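Local coordinates for alpha-fucosidase (Bifidobacterium bifidum, PDB 2EAB), which probably removes alpha-1,2-linked L-fucose by hydrolysis, this chain being the catalytic piece of a longer, probably membrane-anchored protein, at residues I142-G147 against F205-P210; G175-R180 against T196-G201; V190-L195 against T275-A280; N243-V248 against R303-V308; E254-E259 against K267-K272. All blocks are in the same frame, centred on the assembly; numbering follows the deposited sequence.

Interaction 1 (I142-G147 against F205-P210); sequences IYLDYG and FNVSMP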
# COMPACT_ATOMS: atom_id res chain seq x y z
N ILE A 142 -7.16 -9.31 23.36
CA ILE A 142 -7.89 -8.84 24.53
C ILE A 142 -9.15 -9.70 24.64
O ILE A 142 -9.93 -9.78 23.69
CB ILE A 142 -8.29 -7.35 24.41
CG1 ILE A 142 -7.05 -6.48 24.19
CG2 ILE A 142 -9.07 -6.89 25.65
CD1 ILE A 142 -7.35 -5.07 23.70
N TYR A 143 -9.32 -10.36 25.78
CA TYR A 143 -10.55 -11.11 26.06
C TYR A 143 -11.39 -10.43 27.12
O TYR A 143 -10.88 -10.02 28.16
CB TYR A 143 -10.24 -12.55 26.49
CG TYR A 143 -9.87 -13.47 25.35
CD1 TYR A 143 -10.85 -14.02 24.52
CD2 TYR A 143 -8.54 -13.81 25.11
CE1 TYR A 143 -10.51 -14.88 23.48
CE2 TYR A 143 -8.19 -14.66 24.06
CZ TYR A 143 -9.18 -15.19 23.25
OH TYR A 143 -8.85 -16.04 22.23
N LEU A 144 -12.68 -10.30 26.83
CA LEU A 144 -13.65 -9.75 27.77
C LEU A 144 -14.71 -10.82 28.01
O LEU A 144 -15.62 -11.00 27.20
CB LEU A 144 -14.28 -8.46 27.21
CG LEU A 144 -13.33 -7.34 26.77
CD1 LEU A 144 -14.08 -6.25 26.02
CD2 LEU A 144 -12.59 -6.75 27.95
N ASP A 145 -14.54 -11.55 29.11
CA ASP A 145 -15.37 -12.73 29.37
C ASP A 145 -16.52 -12.38 30.31
O ASP A 145 -16.31 -12.13 31.49
CB ASP A 145 -14.52 -13.88 29.93
CG ASP A 145 -15.27 -15.21 30.00
OD1 ASP A 145 -16.49 -15.24 29.73
OD2 ASP A 145 -14.64 -16.23 30.33
N TYR A 146 -17.72 -12.37 29.75
CA TYR A 146 -18.94 -11.99 30.47
C TYR A 146 -19.51 -13.15 31.28
O TYR A 146 -20.36 -12.94 32.16
CB TYR A 146 -19.98 -11.46 29.48
CG TYR A 146 -19.73 -10.05 28.98
CD1 TYR A 146 -18.58 -9.74 28.24
CD2 TYR A 146 -20.63 -9.02 29.24
CE1 TYR A 146 -18.35 -8.44 27.77
CE2 TYR A 146 -20.41 -7.73 28.78
CZ TYR A 146 -19.27 -7.44 28.05
OH TYR A 146 -19.05 -6.16 27.59
N GLY A 147 -19.06 -14.37 30.98
CA GLY A 147 -19.47 -15.57 31.71
C GLY A 147 -20.95 -15.87 31.69
O GLY A 147 -21.51 -16.32 32.70
N PHE A 205 -17.61 -8.79 34.02
CA PHE A 205 -16.69 -9.43 33.09
C PHE A 205 -15.27 -9.51 33.61
O PHE A 205 -14.87 -8.77 34.51
CB PHE A 205 -16.71 -8.73 31.71
CG PHE A 205 -16.17 -7.33 31.74
CD1 PHE A 205 -14.81 -7.09 31.55
CD2 PHE A 205 -17.02 -6.25 31.95
CE1 PHE A 205 -14.31 -5.80 31.58
CE2 PHE A 205 -16.52 -4.95 31.97
CZ PHE A 205 -15.16 -4.73 31.79
N ASN A 206 -14.51 -10.44 33.03
CA ASN A 206 -13.10 -10.59 33.29
C ASN A 206 -12.33 -10.09 32.07
O ASN A 206 -12.63 -10.48 30.94
CB ASN A 206 -12.79 -12.06 33.57
CG ASN A 206 -11.32 -12.33 33.77
OD1 ASN A 206 -10.54 -12.37 32.81
ND2 ASN A 206 -10.92 -12.53 35.02
N VAL A 207 -11.34 -9.22 32.30
CA VAL A 207 -10.50 -8.75 31.20
C VAL A 207 -9.09 -9.31 31.32
O VAL A 207 -8.46 -9.25 32.38
CB VAL A 207 -10.49 -7.19 31.06
CG1 VAL A 207 -10.13 -6.51 32.36
CG2 VAL A 207 -9.55 -6.75 29.95
N SER A 208 -8.62 -9.89 30.22
CA SER A 208 -7.26 -10.41 30.12
C SER A 208 -6.64 -9.99 28.80
O SER A 208 -7.35 -9.59 27.87
CB SER A 208 -7.25 -11.94 30.27
OG SER A 208 -8.04 -12.56 29.27
N MET A 209 -5.32 -10.06 28.71
CA MET A 209 -4.63 -9.69 27.47
C MET A 209 -3.46 -10.64 27.19
O MET A 209 -2.29 -10.22 27.22
CB MET A 209 -4.18 -8.23 27.52
CG MET A 209 -3.84 -7.64 26.16
SD MET A 209 -3.50 -5.88 26.28
CE MET A 209 -3.02 -5.50 24.61
N PRO A 210 -3.76 -11.92 26.91
CA PRO A 210 -2.70 -12.89 26.65
C PRO A 210 -1.96 -12.59 25.36
O PRO A 210 -2.58 -12.27 24.34
CB PRO A 210 -3.46 -14.21 26.53
CG PRO A 210 -4.84 -13.82 26.10
CD PRO A 210 -5.10 -12.54 26.83
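Y143 and S208 face each other across two antiparallel strands, and backbone bonding is the first kind of interaction here. Y143 N donates to S208 O at 3.0 Å, and S208 N returns a bond to Y143 O. D145 and N206 repeat the exchange, D145 N reaching N206 O at 2.9 Å in a nearly straight bond (169°). Between these pairs L144 and V207 form a non-hydrogen-bonded pair, where V207 CA still comes within 3.3 Å of Y143 O as a CA-H...O contact.

Apolar packing is the second kind. L144 and V207 run alongside one another, with L144 CD2 3.6 Å from V207 CG2. I142 CG1 meets M209 CG at 3.9 Å. On the opposite face of the sheet, P210 CG approaches the edge of the Y143 ring, 3.8 Å from CD2.

The aromatic pair comes third. F205 CB sits over one face of the Y146 ring, 4.2 Å from its centroid, a CH-pi contact; the two rings are offset with little overlap (planes at 27°). An Asx turn, D145 OD1 accepting from G147 N, follows the strand end.

N206 ND2 bonds S265 OG beside Y143, D145 and S208, while I142, L144, F205 and V207 pack on the nine-stranded sheet, so the pair is amphipathic: one face fills the core of the beta-sandwich and the other, mixed aromatic and polar, is partly open to solvent.

Interaction 2 (G175-R180 against T196-G201); sequences GVTYTR and TASKAG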
# COMPACT_ATOMS: atom_id res chain seq x y z
N GLY A 175 -33.06 -10.04 28.95
CA GLY A 175 -33.70 -8.77 29.30
C GLY A 175 -32.80 -7.55 29.35
O GLY A 175 -33.29 -6.42 29.42
N VAL A 176 -31.49 -7.77 29.32
CA VAL A 176 -30.51 -6.69 29.45
C VAL A 176 -29.80 -6.43 28.12
O VAL A 176 -29.35 -7.38 27.46
CB VAL A 176 -29.45 -7.00 30.55
CG1 VAL A 176 -28.50 -5.82 30.76
CG2 VAL A 176 -30.13 -7.36 31.87
N THR A 177 -29.72 -5.16 27.72
CA THR A 177 -28.97 -4.77 26.54
C THR A 177 -27.52 -4.46 26.91
O THR A 177 -27.25 -3.64 27.79
CB THR A 177 -29.62 -3.56 25.82
OG1 THR A 177 -30.92 -3.93 25.37
CG2 THR A 177 -28.78 -3.12 24.62
N TYR A 178 -26.60 -5.14 26.23
CA TYR A 178 -25.17 -4.92 26.42
C TYR A 178 -24.61 -4.26 25.17
O TYR A 178 -24.92 -4.68 24.05
CB TYR A 178 -24.45 -6.24 26.68
CG TYR A 178 -24.89 -6.91 27.97
CD1 TYR A 178 -24.25 -6.63 29.17
CD2 TYR A 178 -25.95 -7.82 27.97
CE1 TYR A 178 -24.65 -7.24 30.36
CE2 TYR A 178 -26.36 -8.44 29.15
CZ TYR A 178 -25.71 -8.14 30.34
OH TYR A 178 -26.11 -8.75 31.50
N THR A 179 -23.80 -3.22 25.36
CA THR A 179 -23.14 -2.57 24.23
C THR A 179 -21.63 -2.52 24.41
O THR A 179 -21.12 -2.47 25.54
CB THR A 179 -23.66 -1.13 23.95
OG1 THR A 179 -23.13 -0.22 24.92
CG2 THR A 179 -25.19 -1.08 23.96
N ARG A 180 -20.93 -2.53 23.28
CA ARG A 180 -19.49 -2.38 23.24
C ARG A 180 -19.12 -1.44 22.11
O ARG A 180 -19.74 -1.47 21.04
CB ARG A 180 -18.80 -3.73 23.04
CG ARG A 180 -19.23 -4.78 24.05
CD ARG A 180 -18.24 -5.92 24.13
NE ARG A 180 -18.55 -6.96 23.16
CZ ARG A 180 -19.18 -8.09 23.45
NH1 ARG A 180 -19.58 -8.35 24.69
NH2 ARG A 180 -19.41 -8.97 22.50
N THR A 196 -21.09 -1.16 28.25
CA THR A 196 -22.27 -0.83 29.06
C THR A 196 -23.25 -1.99 29.21
O THR A 196 -23.29 -2.90 28.37
CB THR A 196 -23.06 0.39 28.51
OG1 THR A 196 -23.86 -0.02 27.39
CG2 THR A 196 -22.14 1.54 28.11
N ALA A 197 -24.02 -1.94 30.29
CA ALA A 197 -25.22 -2.75 30.45
C ALA A 197 -26.39 -1.80 30.72
O ALA A 197 -26.20 -0.74 31.30
CB ALA A 197 -25.05 -3.72 31.61
N SER A 198 -27.58 -2.18 30.27
CA SER A 198 -28.76 -1.30 30.38
C SER A 198 -29.32 -1.23 31.80
O SER A 198 -30.05 -0.29 32.14
CB SER A 198 -29.85 -1.74 29.40
OG SER A 198 -30.26 -3.07 29.66
N LYS A 199 -28.98 -2.22 32.62
CA LYS A 199 -29.45 -2.29 34.00
C LYS A 199 -28.27 -2.24 34.97
O LYS A 199 -27.27 -2.93 34.76
CB LYS A 199 -30.29 -3.55 34.23
CG LYS A 199 -31.58 -3.59 33.41
CD LYS A 199 -32.40 -4.85 33.68
CE LYS A 199 -33.62 -4.92 32.77
NZ LYS A 199 -34.46 -6.12 33.06
N ALA A 200 -28.38 -1.41 36.01
CA ALA A 200 -27.33 -1.27 37.01
C ALA A 200 -26.96 -2.61 37.65
O ALA A 200 -27.84 -3.44 37.91
CB ALA A 200 -27.74 -0.26 38.07
N GLY A 201 -25.67 -2.82 37.87
CA GLY A 201 -25.16 -4.05 38.48
C GLY A 201 -24.98 -5.22 37.52
O GLY A 201 -24.48 -6.27 37.92
O HOH W 1 -26.40 -1.06 27.51
O HOH W 2 -21.16 -4.56 27.38
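T196 meets T179 hydroxyl to hydroxyl, OG1 to OG1 at 2.6 Å, a short hydrogen bond in which either could be the donor. In both threonines OG1 stands between the backbone N and the carbonyl carbon (chi1 78° in T196, 76° in T179), which brings the two groups together over the sheet. The backbones of this hydrogen-bonded pair also join, T196 N giving to T179 O at 3.0 Å and T179 N to T196 O. One water donates to both of those carbonyls; another links T196 OG1 to T177 O.

A197 comes next, in a non-hydrogen-bonded pair with Y178, its CB 3.8 Å from Y178 CE1. The two strands, 176-185 and 190-197, form a beta hairpin within the nine-stranded sheet of the N-terminal domain, and this is its open end, away from the turn.

S198 has left the strand yet keeps hold with its side chain: T177 N donates to S198 OG at 2.9 Å, whereas the return bond from S198 N to T177 O is weak, bent to 127°. S198 OG also lies 3.4 Å from V176 CG1. K199, extended beyond CG, finally crosses V176, its CD 3.8 Å from V176 CG2, and carries CE past G175 O.

Interaction 3 (V190-L195 against T275-A280); sequences VMVARL and TLYIAA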
# COMPACT_ATOMS: atom_id res chain seq x y z
N VAL A 190 -4.09 5.78 21.99
CA VAL A 190 -4.69 4.86 22.94
C VAL A 190 -5.89 4.16 22.33
O VAL A 190 -6.62 4.74 21.53
CB VAL A 190 -5.07 5.60 24.27
CG1 VAL A 190 -6.22 6.59 24.05
CG2 VAL A 190 -5.39 4.62 25.39
N MET A 191 -6.08 2.90 22.71
CA MET A 191 -7.25 2.13 22.33
C MET A 191 -8.28 2.23 23.45
O MET A 191 -7.94 2.16 24.64
CB MET A 191 -6.86 0.67 22.07
CG MET A 191 -8.02 -0.24 21.71
SD MET A 191 -7.48 -1.92 21.33
CE MET A 191 -6.56 -1.68 19.81
N VAL A 192 -9.54 2.41 23.07
CA VAL A 192 -10.63 2.58 24.02
C VAL A 192 -11.67 1.50 23.78
O VAL A 192 -12.05 1.24 22.64
CB VAL A 192 -11.26 4.00 23.89
CG1 VAL A 192 -12.52 4.13 24.75
CG2 VAL A 192 -10.25 5.08 24.25
N ALA A 193 -12.10 0.86 24.86
CA ALA A 193 -13.26 -0.02 24.84
C ALA A 193 -14.28 0.52 25.84
O ALA A 193 -14.01 0.57 27.05
CB ALA A 193 -12.88 -1.45 25.17
N ARG A 194 -15.43 0.94 25.33
CA ARG A 194 -16.52 1.46 26.14
C ARG A 194 -17.58 0.38 26.24
O ARG A 194 -18.13 -0.05 25.23
CB ARG A 194 -17.09 2.73 25.50
CG ARG A 194 -18.30 3.33 26.21
CD ARG A 194 -17.92 3.95 27.54
NE ARG A 194 -19.09 4.47 28.24
CZ ARG A 194 -19.09 4.86 29.51
NH1 ARG A 194 -17.98 4.80 30.24
NH2 ARG A 194 -20.21 5.31 30.07
N LEU A 195 -17.84 -0.08 27.47
CA LEU A 195 -18.72 -1.21 27.71
C LEU A 195 -19.86 -0.81 28.63
O LEU A 195 -19.62 -0.18 29.66
CB LEU A 195 -17.94 -2.38 28.31
CG LEU A 195 -16.60 -2.74 27.65
CD1 LEU A 195 -15.82 -3.72 28.50
CD2 LEU A 195 -16.80 -3.30 26.26
N THR A 275 -14.99 2.22 31.03
CA THR A 275 -14.09 2.54 29.92
C THR A 275 -12.75 1.87 30.17
O THR A 275 -12.16 2.02 31.25
CB THR A 275 -13.90 4.06 29.74
OG1 THR A 275 -15.18 4.70 29.68
CG2 THR A 275 -13.12 4.36 28.46
N LEU A 276 -12.28 1.13 29.17
CA LEU A 276 -10.95 0.54 29.19
C LEU A 276 -10.04 1.39 28.32
O LEU A 276 -10.39 1.74 27.19
CB LEU A 276 -10.98 -0.89 28.65
CG LEU A 276 -11.28 -2.05 29.60
CD1 LEU A 276 -12.54 -1.86 30.44
CD2 LEU A 276 -11.34 -3.35 28.82
N TYR A 277 -8.87 1.73 28.86
CA TYR A 277 -7.83 2.39 28.10
C TYR A 277 -6.68 1.41 27.92
O TYR A 277 -6.14 0.88 28.89
CB TYR A 277 -7.36 3.66 28.80
CG TYR A 277 -8.43 4.71 28.90
CD1 TYR A 277 -8.72 5.55 27.82
CD2 TYR A 277 -9.19 4.85 30.07
CE1 TYR A 277 -9.72 6.52 27.90
CE2 TYR A 277 -10.19 5.82 30.15
CZ TYR A 277 -10.44 6.64 29.07
OH TYR A 277 -11.44 7.59 29.15
N ILE A 278 -6.34 1.16 26.66
CA ILE A 278 -5.37 0.13 26.30
C ILE A 278 -4.23 0.78 25.51
O ILE A 278 -4.47 1.46 24.51
CB ILE A 278 -6.02 -0.99 25.45
CG1 ILE A 278 -7.19 -1.63 26.21
CG2 ILE A 278 -4.98 -2.04 25.07
CD1 ILE A 278 -8.45 -1.80 25.38
N ALA A 279 -3.00 0.56 25.98
CA ALA A 279 -1.83 1.05 25.26
C ALA A 279 -0.79 -0.04 25.16
O ALA A 279 -0.78 -0.98 25.97
CB ALA A 279 -1.26 2.28 25.94
N ALA A 280 0.10 0.07 24.18
CA ALA A 280 1.18 -0.88 24.00
C ALA A 280 2.34 -0.22 23.29
O ALA A 280 2.15 0.74 22.53
CB ALA A 280 0.70 -2.09 23.21
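V192 lies alongside the Y277 ring and points the same way, its CG2 3.9 Å from Y277 CD1, while its other methyl, CG1, crosses to T275 CG2 at 3.8 Å. V190 CG2 approaches the same ring near its plane, at the edge. On the opposite face of the sheet M191 and I278 come together CB to CB at 3.9 Å, and A193 CB meets L276 CB at 4.0 Å.

Two hydrogen-bonded pairs join the backbones. M191 N donates to I278 O and I278 N to M191 O, both at 2.8 Å; A193 and L276 exchange a second such pair of bonds, that from L276 N to A193 O being almost straight (175°). The two strands are thus antiparallel neighbours at the middle of the nine-stranded sheet in this sandwich domain. M191, L195, L276 and I278 touch strand 140-145 of the facing sheet, whereas V192, T275 and Y277 pack against Y316 of helix 316-331.

The R194 chain bends at chi2 (71°), which sets CD 3.6 Å from T275 OG1; farther out, NH1 donates a hydrogen bond to T275 OG1 at 2.9 Å, close to the guanidinium plane. NH2 forms a salt bridge with D251, and the group also makes a cation-pi contact with Y316. A leucine in place of R194 would probably take from the D251 carboxylate this counter-charge and from T275 OG1 this donor. Farther along, L195 CD1 rests 4.2 Å from L276 CD1.

Interaction 4 (N243-V248 against R303-V308); sequences NSQIKV and RVAKVV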
# COMPACT_ATOMS: atom_id res chain seq x y z
N ASN A 243 5.45 -4.18 26.02
CA ASN A 243 4.68 -3.81 27.19
C ASN A 243 3.29 -3.38 26.74
O ASN A 243 3.15 -2.52 25.86
CB ASN A 243 5.39 -2.66 27.94
CG ASN A 243 4.73 -2.31 29.27
OD1 ASN A 243 3.60 -1.84 29.31
ND2 ASN A 243 5.46 -2.52 30.36
N SER A 244 2.26 -4.00 27.31
CA SER A 244 0.90 -3.55 27.10
C SER A 244 0.18 -3.40 28.43
O SER A 244 0.47 -4.13 29.39
CB SER A 244 0.14 -4.52 26.19
OG SER A 244 -0.12 -5.76 26.83
N GLN A 245 -0.73 -2.44 28.49
CA GLN A 245 -1.47 -2.14 29.72
C GLN A 245 -2.92 -1.84 29.43
O GLN A 245 -3.25 -1.19 28.43
CB GLN A 245 -0.83 -0.96 30.46
CG GLN A 245 0.55 -1.29 31.01
CD GLN A 245 1.23 -0.12 31.67
OE1 GLN A 245 0.61 0.67 32.39
NE2 GLN A 245 2.54 -0.01 31.45
N ILE A 246 -3.79 -2.35 30.30
CA ILE A 246 -5.22 -2.06 30.26
C ILE A 246 -5.61 -1.42 31.59
O ILE A 246 -5.48 -2.04 32.65
CB ILE A 246 -6.09 -3.33 30.03
CG1 ILE A 246 -5.65 -4.05 28.74
CG2 ILE A 246 -7.58 -2.96 30.02
CD1 ILE A 246 -6.51 -5.26 28.36
N LYS A 247 -6.06 -0.18 31.51
CA LYS A 247 -6.55 0.56 32.67
C LYS A 247 -8.07 0.55 32.64
O LYS A 247 -8.69 0.99 31.67
CB LYS A 247 -6.01 2.00 32.63
CG LYS A 247 -6.38 2.85 33.83
CD LYS A 247 -5.86 4.27 33.65
CE LYS A 247 -6.13 5.13 34.87
NZ LYS A 247 -5.36 4.70 36.07
N VAL A 248 -8.67 0.03 33.71
CA VAL A 248 -10.12 -0.13 33.79
C VAL A 248 -10.73 0.97 34.66
O VAL A 248 -10.41 1.08 35.85
CB VAL A 248 -10.50 -1.53 34.36
CG1 VAL A 248 -12.01 -1.71 34.38
CG2 VAL A 248 -9.85 -2.64 33.54
N ARG A 303 6.45 4.75 30.19
CA ARG A 303 5.91 5.40 29.00
C ARG A 303 4.49 4.92 28.68
O ARG A 303 3.60 5.74 28.46
CB ARG A 303 6.86 5.16 27.81
CG ARG A 303 6.36 5.72 26.50
CD ARG A 303 7.50 5.94 25.51
NE ARG A 303 8.24 4.74 25.13
CZ ARG A 303 7.89 3.90 24.15
NH1 ARG A 303 6.76 4.07 23.48
NH2 ARG A 303 8.68 2.87 23.86
N VAL A 304 4.30 3.61 28.66
CA VAL A 304 2.98 3.03 28.37
C VAL A 304 1.98 3.40 29.47
O VAL A 304 0.83 3.72 29.18
CB VAL A 304 3.07 1.51 28.17
CG1 VAL A 304 1.68 0.90 28.00
CG2 VAL A 304 3.93 1.19 26.94
N ALA A 305 2.43 3.38 30.72
CA ALA A 305 1.57 3.75 31.86
C ALA A 305 1.05 5.18 31.72
O ALA A 305 -0.12 5.45 32.02
CB ALA A 305 2.32 3.58 33.17
N LYS A 306 1.91 6.08 31.26
CA LYS A 306 1.53 7.48 31.10
C LYS A 306 0.51 7.67 29.98
O LYS A 306 -0.34 8.55 30.06
CB LYS A 306 2.77 8.35 30.86
CG LYS A 306 2.53 9.84 30.97
CD LYS A 306 3.80 10.63 30.73
CE LYS A 306 3.59 12.12 30.92
NZ LYS A 306 2.70 12.70 29.88
N VAL A 307 0.59 6.84 28.94
CA VAL A 307 -0.39 6.89 27.85
C VAL A 307 -1.80 6.64 28.39
O VAL A 307 -2.71 7.43 28.14
CB VAL A 307 -0.07 5.90 26.71
CG1 VAL A 307 -1.19 5.91 25.67
CG2 VAL A 307 1.25 6.24 26.05
N VAL A 308 -1.97 5.55 29.14
CA VAL A 308 -3.30 5.21 29.66
C VAL A 308 -3.77 6.19 30.74
O VAL A 308 -4.95 6.52 30.80
CB VAL A 308 -3.43 3.72 30.12
CG1 VAL A 308 -3.31 2.78 28.93
CG2 VAL A 308 -2.41 3.36 31.20
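Q245 reaches across to V304 and A305, and its conformation shapes the contact. CG stands anti to the carbonyl carbon (chi1 -67°) and the chain then runs extended, carrying the amide to the helix. OE1 lies 3.3 Å from A305 CA and 3.5 Å from A305 CB, while NE2 rests 3.7 Å from V304 CB. NE2 also donates to N243 OD1 at 3.0 Å, with the acceptor close to the amide plane, and it bonds the backbone O of N301; the two partners fix the rotation of the amide.

N243 swings its CG anti to the backbone N (chi1 -173°), and its side chain runs counter to that of V304, OD1 coming 3.6 Å from V304 CB. Its ND2 bonds N301 OD1. An alanine at Q245 would probably cost N243 OD1 and the N301 carbonyl this amide donor and open a gap beside V304 and A305.

Farther along, K247 CB meets V308 CB at 4.0 Å, and the extended lysine chain passes V308 O, with CD 3.7 Å from it. The chain bends only at its last torsion, and NZ forms a salt bridge with D227 and a hydrogen bond with Q309 OE1. V308 CG1 meanwhile lies against Q245 O.

Over segments 243-248 and 303-308 the strand and helix axes run 28° apart and approach to 8.3 Å, as is typical of a helix laid on a beta-sheet; here helix 297-314 covers the outer side of the nine-stranded sheet.

Interaction 5 (E254-E259 against K267-K272); sequences EGTLSE and KVSDAK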
# COMPACT_ATOMS: atom_id res chain seq x y z
N GLU A 254 -18.88 3.33 40.38
CA GLU A 254 -19.95 2.37 40.62
C GLU A 254 -19.57 0.99 40.11
O GLU A 254 -19.24 0.81 38.93
CB GLU A 254 -21.26 2.83 39.98
CG GLU A 254 -21.87 4.07 40.63
CD GLU A 254 -23.17 4.51 39.97
OE1 GLU A 254 -23.69 5.58 40.35
OE2 GLU A 254 -23.68 3.79 39.08
N GLY A 255 -19.61 0.01 41.01
CA GLY A 255 -19.14 -1.34 40.73
C GLY A 255 -17.88 -1.63 41.51
O GLY A 255 -17.35 -0.76 42.21
N THR A 256 -17.39 -2.86 41.38
CA THR A 256 -16.19 -3.29 42.09
C THR A 256 -15.14 -3.80 41.12
O THR A 256 -15.44 -4.57 40.20
CB THR A 256 -16.52 -4.39 43.14
OG1 THR A 256 -17.55 -3.92 44.02
CG2 THR A 256 -15.29 -4.74 43.97
N LEU A 257 -13.91 -3.34 41.31
CA LEU A 257 -12.78 -3.80 40.53
C LEU A 257 -11.86 -4.62 41.42
O LEU A 257 -11.41 -4.14 42.47
CB LEU A 257 -12.03 -2.61 39.92
CG LEU A 257 -10.98 -2.86 38.85
CD1 LEU A 257 -11.55 -3.62 37.66
CD2 LEU A 257 -10.42 -1.53 38.39
N SER A 258 -11.59 -5.86 41.01
CA SER A 258 -10.73 -6.75 41.78
C SER A 258 -9.80 -7.54 40.87
O SER A 258 -10.04 -7.68 39.67
CB SER A 258 -11.56 -7.70 42.64
OG SER A 258 -12.34 -8.58 41.85
N GLU A 259 -8.72 -8.05 41.45
CA GLU A 259 -7.78 -8.89 40.73
C GLU A 259 -8.42 -10.24 40.46
O GLU A 259 -9.01 -10.85 41.35
CB GLU A 259 -6.49 -9.06 41.54
CG GLU A 259 -5.34 -9.71 40.78
CD GLU A 259 -4.02 -9.60 41.51
OE1 GLU A 259 -3.74 -8.54 42.13
OE2 GLU A 259 -3.24 -10.58 41.47
N LYS A 267 -11.10 -8.23 37.24
CA LYS A 267 -12.51 -8.58 37.33
C LYS A 267 -13.36 -7.34 37.61
O LYS A 267 -13.11 -6.61 38.57
CB LYS A 267 -12.73 -9.63 38.42
CG LYS A 267 -14.15 -10.18 38.50
CD LYS A 267 -14.32 -11.06 39.73
CE LYS A 267 -15.69 -11.71 39.76
NZ LYS A 267 -15.87 -12.55 40.98
N VAL A 268 -14.34 -7.11 36.74
CA VAL A 268 -15.33 -6.06 36.94
C VAL A 268 -16.63 -6.72 37.38
O VAL A 268 -17.13 -7.62 36.72
CB VAL A 268 -15.56 -5.24 35.64
CG1 VAL A 268 -16.72 -4.26 35.80
CG2 VAL A 268 -14.29 -4.51 35.24
N SER A 269 -17.15 -6.27 38.52
CA SER A 269 -18.39 -6.81 39.06
C SER A 269 -19.35 -5.70 39.48
O SER A 269 -18.92 -4.65 39.96
CB SER A 269 -18.11 -7.74 40.24
OG SER A 269 -17.48 -7.04 41.30
N ASP A 270 -20.64 -5.94 39.28
CA ASP A 270 -21.72 -5.06 39.75
C ASP A 270 -21.66 -3.64 39.18
O ASP A 270 -22.07 -2.68 39.84
CB ASP A 270 -21.76 -5.03 41.29
CG ASP A 270 -21.69 -6.42 41.90
OD1 ASP A 270 -22.48 -7.30 41.49
OD2 ASP A 270 -20.84 -6.63 42.79
N ALA A 271 -21.15 -3.52 37.96
CA ALA A 271 -21.03 -2.22 37.31
C ALA A 271 -22.18 -1.99 36.33
O ALA A 271 -23.03 -2.87 36.14
CB ALA A 271 -19.69 -2.12 36.59
N LYS A 272 -22.20 -0.80 35.74
CA LYS A 272 -23.18 -0.47 34.70
C LYS A 272 -22.47 -0.04 33.42
O LYS A 272 -22.87 -0.43 32.32
CB LYS A 272 -24.13 0.63 35.18
CG LYS A 272 -25.36 0.80 34.29
CD LYS A 272 -26.21 1.98 34.74
CE LYS A 272 -27.45 2.10 33.86
NZ LYS A 272 -28.28 3.29 34.22
O HOH W 3 -20.60 1.47 36.63
O HOH W 4 -14.78 -7.36 41.04
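K267 lies against S258, and it buries more area in this contact than any other residue of the two segments. Its CG is anti to the backbone N (chi1 -174°) and the chain stays extended, running past the serine with CB 3.6 Å and CD 3.8 Å from S258 OG before its end leads away. The backbones lock the two residues together: K267 N gives S258 O a short bond of 2.7 Å, and S258 N donates to K267 O.

T256 and S269 make the second hydrogen-bonded pair. T256 N donates to S269 O at 2.7 Å (169°), S269 N returns to T256 O, and S269 OG comes 3.4 Å from T256 CB. Strands 256-259 and 266-271 form a beta hairpin at the edge of the seven-stranded sheet, with 256-259 outermost and 266-271 bonded on its far side to strand 203-208. A water on the polar face ties this hairpin together, donating to T256 O and bonding the hydroxyls of S258 and S269.

On the inner face L257 crosses V268, CD1 to CG2 at 3.8 Å, and both pack on V248. Beyond S269 the chain turns a corner at D270, and G255 passes close by, its CA 3.3 Å from D270 O; the lack of a side chain at G255 lets its backbone pass this close to A271 as well. A second water bridges E254 O and K272 N.

Overall arrangement
From the N terminus, strand 140-145 opens interaction 1, and the hairpin of interaction 2 closes within its span before 205-210 completes it. Segment 190-195 opens interaction 3 beforehand, so interaction 3 crosses both of these. Next comes 243-248, opening interaction 4; the hairpin of interaction 5 then closes inside the spans of both 3 and 4. Segment 275-280 ends interaction 3, and helix 297-314 ends interaction 4, so these two cross as well. Interactions 2 and 3 share strand 190-197 in the nine-stranded sheet, which interaction 4 ties to the helix. Interactions 1 and 5 meet in the seven-stranded sheet, joined through F205 and V268; interaction 1 packs across the sandwich against 3 and 4.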